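Local coordinates for malonate decarboxylase subunit alpha (Acinetobacter baumannii ATCC 17978, PDB 6MPR), which probably transfers the acyl-carrier protein from its acetyl thioester to malonate, forming malonyl-ACP and acetate, as alpha subunit of malonate decarboxylase, at residues His241-Arg255 against Phe272-Tyr284. Residues are numbered along the deposited sequence; the frame is centred on the assembly and turned at random.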
loop_
_atom_site.group_PDB
_atom_site.type_symbol
_atom_site.label_atom_id
_atom_site.label_comp_id
_atom_site.label_asym_id
_atom_site.label_seq_id
_atom_site.Cartn_x
_atom_site.Cartn_y
_atom_site.Cartn_z
ATOM N N HIS A 241 -24.001 12.019 22.718
ATOM C CA HIS A 241 -23.078 13.146 22.803
ATOM C C HIS A 241 -22.949 13.923 21.498
ATOM O O HIS A 241 -22.204 14.907 21.457
ATOM C CB HIS A 241 -21.695 12.659 23.241
ATOM C CG HIS A 241 -21.639 12.227 24.670
ATOM N ND1 HIS A 241 -20.987 11.082 25.076
ATOM C CD2 HIS A 241 -22.153 12.786 25.790
ATOM C CE1 HIS A 241 -21.102 10.956 26.386
ATOM N NE2 HIS A 241 -21.806 11.977 26.843
ATOM N N ILE A 242 -23.639 13.509 20.433
ATOM C CA ILE A 242 -23.648 14.291 19.203
ATOM C C ILE A 242 -24.480 15.553 19.412
ATOM O O ILE A 242 -25.596 15.504 19.945
ATOM C CB ILE A 242 -24.186 13.449 18.032
ATOM C CG1 ILE A 242 -23.303 12.220 17.787
ATOM C CG2 ILE A 242 -24.265 14.293 16.772
ATOM C CD1 ILE A 242 -23.920 11.186 16.832
ATOM N N LYS A 243 -23.946 16.693 18.980
ATOM C CA LYS A 243 -24.579 17.985 19.191
ATOM C C LYS A 243 -25.103 18.574 17.881
ATOM O O LYS A 243 -24.766 18.091 16.794
ATOM C CB LYS A 243 -23.582 18.947 19.856
ATOM C CG LYS A 243 -23.003 18.374 21.165
ATOM C CD LYS A 243 -22.287 19.421 22.002
ATOM C CE LYS A 243 -20.908 19.696 21.473
ATOM N NZ LYS A 243 -20.540 21.128 21.652
ATOM N N PRO A 244 -25.981 19.590 17.951
ATOM C CA PRO A 244 -26.437 20.251 16.713
ATOM C C PRO A 244 -25.319 20.686 15.775
ATOM O O PRO A 244 -25.465 20.544 14.557
ATOM C CB PRO A 244 -27.224 21.456 17.246
ATOM C CG PRO A 244 -27.797 20.969 18.532
ATOM C CD PRO A 244 -26.742 20.054 19.128
ATOM N N VAL A 245 -24.208 21.206 16.304
ATOM C CA VAL A 245 -23.106 21.637 15.440
ATOM C C VAL A 245 -22.557 20.461 14.628
ATOM O O VAL A 245 -22.182 20.618 13.456
ATOM C CB VAL A 245 -22.001 22.329 16.273
ATOM C CG1 VAL A 245 -21.368 21.368 17.284
ATOM C CG2 VAL A 245 -20.921 22.909 15.358
ATOM N N HIS A 246 -22.491 19.265 15.234
ATOM C CA HIS A 246 -22.030 18.093 14.489
ATOM C C HIS A 246 -22.998 17.758 13.363
ATOM O O HIS A 246 -22.576 17.398 12.258
ATOM C CB HIS A 246 -21.877 16.887 15.413
ATOM C CG HIS A 246 -20.930 17.103 16.555
ATOM N ND1 HIS A 246 -21.266 16.809 17.857
ATOM C CD2 HIS A 246 -19.659 17.571 16.590
ATOM C CE1 HIS A 246 -20.246 17.089 18.648
ATOM N NE2 HIS A 246 -19.257 17.549 17.904
ATOM N N VAL A 247 -24.299 17.861 13.638
ATOM C CA VAL A 247 -25.325 17.595 12.630
ATOM C C VAL A 247 -25.238 18.601 11.485
ATOM O O VAL A 247 -25.334 18.233 10.310
ATOM C CB VAL A 247 -26.714 17.610 13.287
ATOM C CG1 VAL A 247 -27.816 17.481 12.236
ATOM C CG2 VAL A 247 -26.815 16.520 14.345
ATOM N N LEU A 248 -25.064 19.884 11.811
ATOM C CA LEU A 248 -24.935 20.916 10.782
ATOM C C LEU A 248 -23.758 20.624 9.856
ATOM O O LEU A 248 -23.887 20.671 8.627
ATOM C CB LEU A 248 -24.780 22.292 11.439
ATOM C CG LEU A 248 -24.628 23.532 10.550
ATOM C CD1 LEU A 248 -25.855 23.763 9.689
ATOM C CD2 LEU A 248 -24.328 24.781 11.421
ATOM N N MET A 249 -22.603 20.312 10.433
ATOM C CA MET A 249 -21.431 20.012 9.619
ATOM C C MET A 249 -21.643 18.744 8.799
ATOM O O MET A 249 -21.209 18.667 7.643
ATOM C CB MET A 249 -20.201 19.900 10.523
ATOM C CG MET A 249 -19.791 21.252 11.117
ATOM S SD MET A 249 -18.577 21.072 12.426
ATOM C CE MET A 249 -17.143 20.583 11.489
ATOM N N ALA A 250 -22.325 17.747 9.379
ATOM C CA ALA A 250 -22.633 16.519 8.647
ATOM C C ALA A 250 -23.568 16.788 7.468
ATOM O O ALA A 250 -23.396 16.208 6.388
ATOM C CB ALA A 250 -23.246 15.495 9.603
ATOM N N MET A 251 -24.557 17.669 7.648
ATOM C CA MET A 251 -25.423 18.039 6.530
ATOM C C MET A 251 -24.624 18.677 5.397
ATOM O O MET A 251 -24.840 18.365 4.220
ATOM C CB MET A 251 -26.521 19.000 6.993
ATOM C CG MET A 251 -27.622 18.355 7.829
ATOM S SD MET A 251 -28.593 19.596 8.710
ATOM C CE MET A 251 -29.941 19.905 7.564
ATOM N N MET A 252 -23.719 19.597 5.733
ATOM C CA MET A 252 -22.901 20.242 4.708
ATOM C C MET A 252 -21.955 19.255 4.025
ATOM O O MET A 252 -21.725 19.359 2.813
ATOM C CB MET A 252 -22.134 21.406 5.330
ATOM C CG MET A 252 -23.064 22.538 5.770
ATOM S SD MET A 252 -22.172 24.070 6.121
ATOM C CE MET A 252 -21.415 23.677 7.695
ATOM N N ALA A 253 -21.387 18.300 4.776
ATOM C CA ALA A 253 -20.581 17.259 4.149
ATOM C C ALA A 253 -21.384 16.471 3.119
ATOM O O ALA A 253 -20.889 16.179 2.028
ATOM C CB ALA A 253 -20.002 16.313 5.209
ATOM N N ILE A 254 -22.621 16.109 3.451
ATOM C CA ILE A 254 -23.402 15.252 2.558
ATOM C C ILE A 254 -23.819 16.013 1.313
ATOM O O ILE A 254 -23.690 15.524 0.185
ATOM C CB ILE A 254 -24.625 14.686 3.295
ATOM C CG1 ILE A 254 -24.158 13.697 4.358
ATOM C CG2 ILE A 254 -25.596 14.060 2.288
ATOM C CD1 ILE A 254 -25.228 13.240 5.340
ATOM N N ARG A 255 -24.346 17.215 1.504
ATOM C CA ARG A 255 -24.846 18.020 0.402
ATOM C C ARG A 255 -23.703 18.666 -0.377
ATOM O O ARG A 255 -23.658 18.598 -1.611
ATOM C CB ARG A 255 -25.796 19.067 0.976
ATOM C CG ARG A 255 -26.424 20.000 -0.019
ATOM C CD ARG A 255 -27.674 19.402 -0.628
ATOM N NE ARG A 255 -28.344 20.374 -1.480
ATOM C CZ ARG A 255 -29.212 20.060 -2.434
ATOM N NH1 ARG A 255 -29.513 18.789 -2.670
ATOM N NH2 ARG A 255 -29.772 21.018 -3.160
ATOM N N PHE A 272 -17.333 12.525 16.508
ATOM C CA PHE A 272 -18.747 12.884 16.524
ATOM C C PHE A 272 -19.157 13.546 15.217
ATOM O O PHE A 272 -20.308 13.414 14.795
ATOM C CB PHE A 272 -19.064 13.802 17.708
ATOM C CG PHE A 272 -18.942 13.125 19.054
ATOM C CD1 PHE A 272 -19.730 12.022 19.364
ATOM C CD2 PHE A 272 -18.049 13.592 20.004
ATOM C CE1 PHE A 272 -19.634 11.402 20.593
ATOM C CE2 PHE A 272 -17.943 12.976 21.239
ATOM C CZ PHE A 272 -18.729 11.871 21.528
ATOM N N ASN A 273 -18.227 14.256 14.570
ATOM C CA ASN A 273 -18.522 14.870 13.279
ATOM C C ASN A 273 -18.892 13.815 12.242
ATOM O O ASN A 273 -19.882 13.959 11.516
ATOM C CB ASN A 273 -17.324 15.700 12.812
ATOM C CG ASN A 273 -16.023 14.914 12.824
ATOM O OD1 ASN A 273 -15.822 14.013 13.647
ATOM N ND2 ASN A 273 -15.125 15.255 11.906
ATOM N N THR A 274 -18.111 12.741 12.162
ATOM C CA THR A 274 -18.404 11.739 11.138
ATOM C C THR A 274 -19.480 10.762 11.591
ATOM O O THR A 274 -20.175 10.186 10.749
ATOM C CB THR A 274 -17.122 10.998 10.733
ATOM O OG1 THR A 274 -16.449 10.488 11.898
ATOM C CG2 THR A 274 -16.182 11.930 9.961
ATOM N N ALA A 275 -19.641 10.561 12.906
ATOM C CA ALA A 275 -20.753 9.744 13.389
ATOM C C ALA A 275 -22.088 10.371 13.006
ATOM O O ALA A 275 -23.029 9.669 12.610
ATOM C CB ALA A 275 -20.660 9.565 14.900
ATOM N N ALA A 276 -22.181 11.699 13.116
ATOM C CA ALA A 276 -23.385 12.408 12.685
ATOM C C ALA A 276 -23.665 12.176 11.205
ATOM O O ALA A 276 -24.824 12.000 10.812
ATOM C CB ALA A 276 -23.262 13.911 12.990
ATOM N N ILE A 277 -22.624 12.169 10.364
ATOM C CA ILE A 277 -22.824 11.870 8.941
ATOM C C ILE A 277 -23.459 10.496 8.774
ATOM O O ILE A 277 -24.487 10.338 8.095
ATOM C CB ILE A 277 -21.484 11.947 8.176
ATOM C CG1 ILE A 277 -21.005 13.391 8.044
ATOM C CG2 ILE A 277 -21.617 11.314 6.796
ATOM C CD1 ILE A 277 -19.632 13.497 7.405
ATOM N N GLU A 278 -22.840 9.480 9.386
ATOM C CA GLU A 278 -23.345 8.114 9.300
ATOM C C GLU A 278 -24.796 8.028 9.760
ATOM O O GLU A 278 -25.612 7.336 9.136
ATOM C CB GLU A 278 -22.452 7.185 10.128
ATOM C CG GLU A 278 -20.979 7.185 9.666
ATOM C CD GLU A 278 -20.003 6.574 10.658
ATOM O OE1 GLU A 278 -20.428 5.829 11.562
ATOM O OE2 GLU A 278 -18.789 6.862 10.523
ATOM N N LEU A 279 -25.144 8.748 10.829
ATOM C CA LEU A 279 -26.478 8.658 11.418
ATOM C C LEU A 279 -27.529 9.521 10.724
ATOM O O LEU A 279 -28.725 9.317 10.972
ATOM C CB LEU A 279 -26.429 9.015 12.906
ATOM C CG LEU A 279 -25.780 7.915 13.752
ATOM C CD1 LEU A 279 -25.556 8.382 15.190
ATOM C CD2 LEU A 279 -26.635 6.654 13.715
ATOM N N ILE A 280 -27.149 10.460 9.859
ATOM C CA ILE A 280 -28.155 11.219 9.130
ATOM C C ILE A 280 -28.223 10.841 7.660
ATOM O O ILE A 280 -29.082 11.363 6.948
ATOM C CB ILE A 280 -27.989 12.751 9.281
ATOM C CG1 ILE A 280 -26.767 13.274 8.530
ATOM C CG2 ILE A 280 -27.996 13.178 10.743
ATOM C CD1 ILE A 280 -26.714 14.781 8.455
ATOM N N LEU A 281 -27.371 9.939 7.180
ATOM C CA LEU A 281 -27.617 9.385 5.850
ATOM C C LEU A 281 -29.032 8.843 5.703
ATOM O O LEU A 281 -29.704 9.210 4.727
ATOM C CB LEU A 281 -26.575 8.310 5.514
ATOM C CG LEU A 281 -25.208 8.832 5.100
ATOM C CD1 LEU A 281 -24.269 7.649 4.986
ATOM C CD2 LEU A 281 -25.319 9.584 3.771
ATOM N N PRO A 282 -29.566 8.025 6.621
ATOM C CA PRO A 282 -30.902 7.456 6.391
ATOM C C PRO A 282 -32.043 8.433 6.615
ATOM O O PRO A 282 -33.202 8.068 6.372
ATOM C CB PRO A 282 -30.974 6.298 7.408
ATOM C CG PRO A 282 -29.547 6.060 7.841
ATOM C CD PRO A 282 -28.920 7.406 7.794
ATOM N N THR A 283 -31.766 9.647 7.087
ATOM C CA THR A 283 -32.801 10.655 7.302
ATOM C C THR A 283 -32.583 11.829 6.355
ATOM O O THR A 283 -33.319 11.982 5.379
ATOM C CB THR A 283 -32.806 11.127 8.757
ATOM O OG1 THR A 283 -31.488 11.555 9.118
ATOM C CG2 THR A 283 -33.241 10.006 9.690
ATOM N N TYR A 284 -31.569 12.654 6.604
ATOM C CA TYR A 284 -31.284 13.766 5.703
ATOM C C TYR A 284 -30.873 13.267 4.321
ATOM O O TYR A 284 -31.331 13.793 3.299
ATOM C CB TYR A 284 -30.199 14.645 6.312
ATOM C CG TYR A 284 -29.817 15.833 5.470
ATOM C CD1 TYR A 284 -30.731 16.846 5.216
ATOM C CD2 TYR A 284 -28.525 15.962 4.961
ATOM C CE1 TYR A 284 -30.372 17.955 4.455
ATOM C CE2 TYR A 284 -28.157 17.064 4.201
ATOM C CZ TYR A 284 -29.085 18.051 3.949
ATOM O OH TYR A 284 -28.718 19.145 3.194
#
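Ala250 meets Ala276 and Ile277 where helices 244-255 and 272-284 pass closest, their axes 8.0 Å apart and crossing at -65°. Two alanines suit this point, since neither side chain keeps the backbones apart: their CB atoms lie 3.7 Å from each other. Ala250 CB is a tight 3.4 Å from Ile277 CG1. Beside the alanines, two isoleucines interlock as knobs into holes. Ile280 sits among Val247, Ala250, Met251 and Ile254; Ile254 fills the pocket of Ile277, Ile280, Leu281 and Tyr284, its CD1 3.5 Å from Ile280 CG1. With chi1 at 71°, Ile280 CG1 lies between its backbone N and carbonyl carbon, and CD1 reaches Met251 CG. Buried Ile242 adds CD1 against Leu279 CD1.

Toward the ends the contact opens to solvent, and flat groups span the widening gap. Tyr284 turns one face to Met251, whose CG stands over the ring and whose SD makes a more distant Met-aromatic contact; its OH meets the aliphatic part of Arg255, whose guanidinium turns away to Glu259. At the other end, near exposed His241, Phe272 CB makes a CH-pi contact over one face of the His246 ring, 3.6 Å from its centroid, while His246 ND1 accepts a hydrogen bond from Lys243 N that helps hold the ring's rotation. No hydrogen bond joins the two segments, so shape complementarity and apolar burial hold them together.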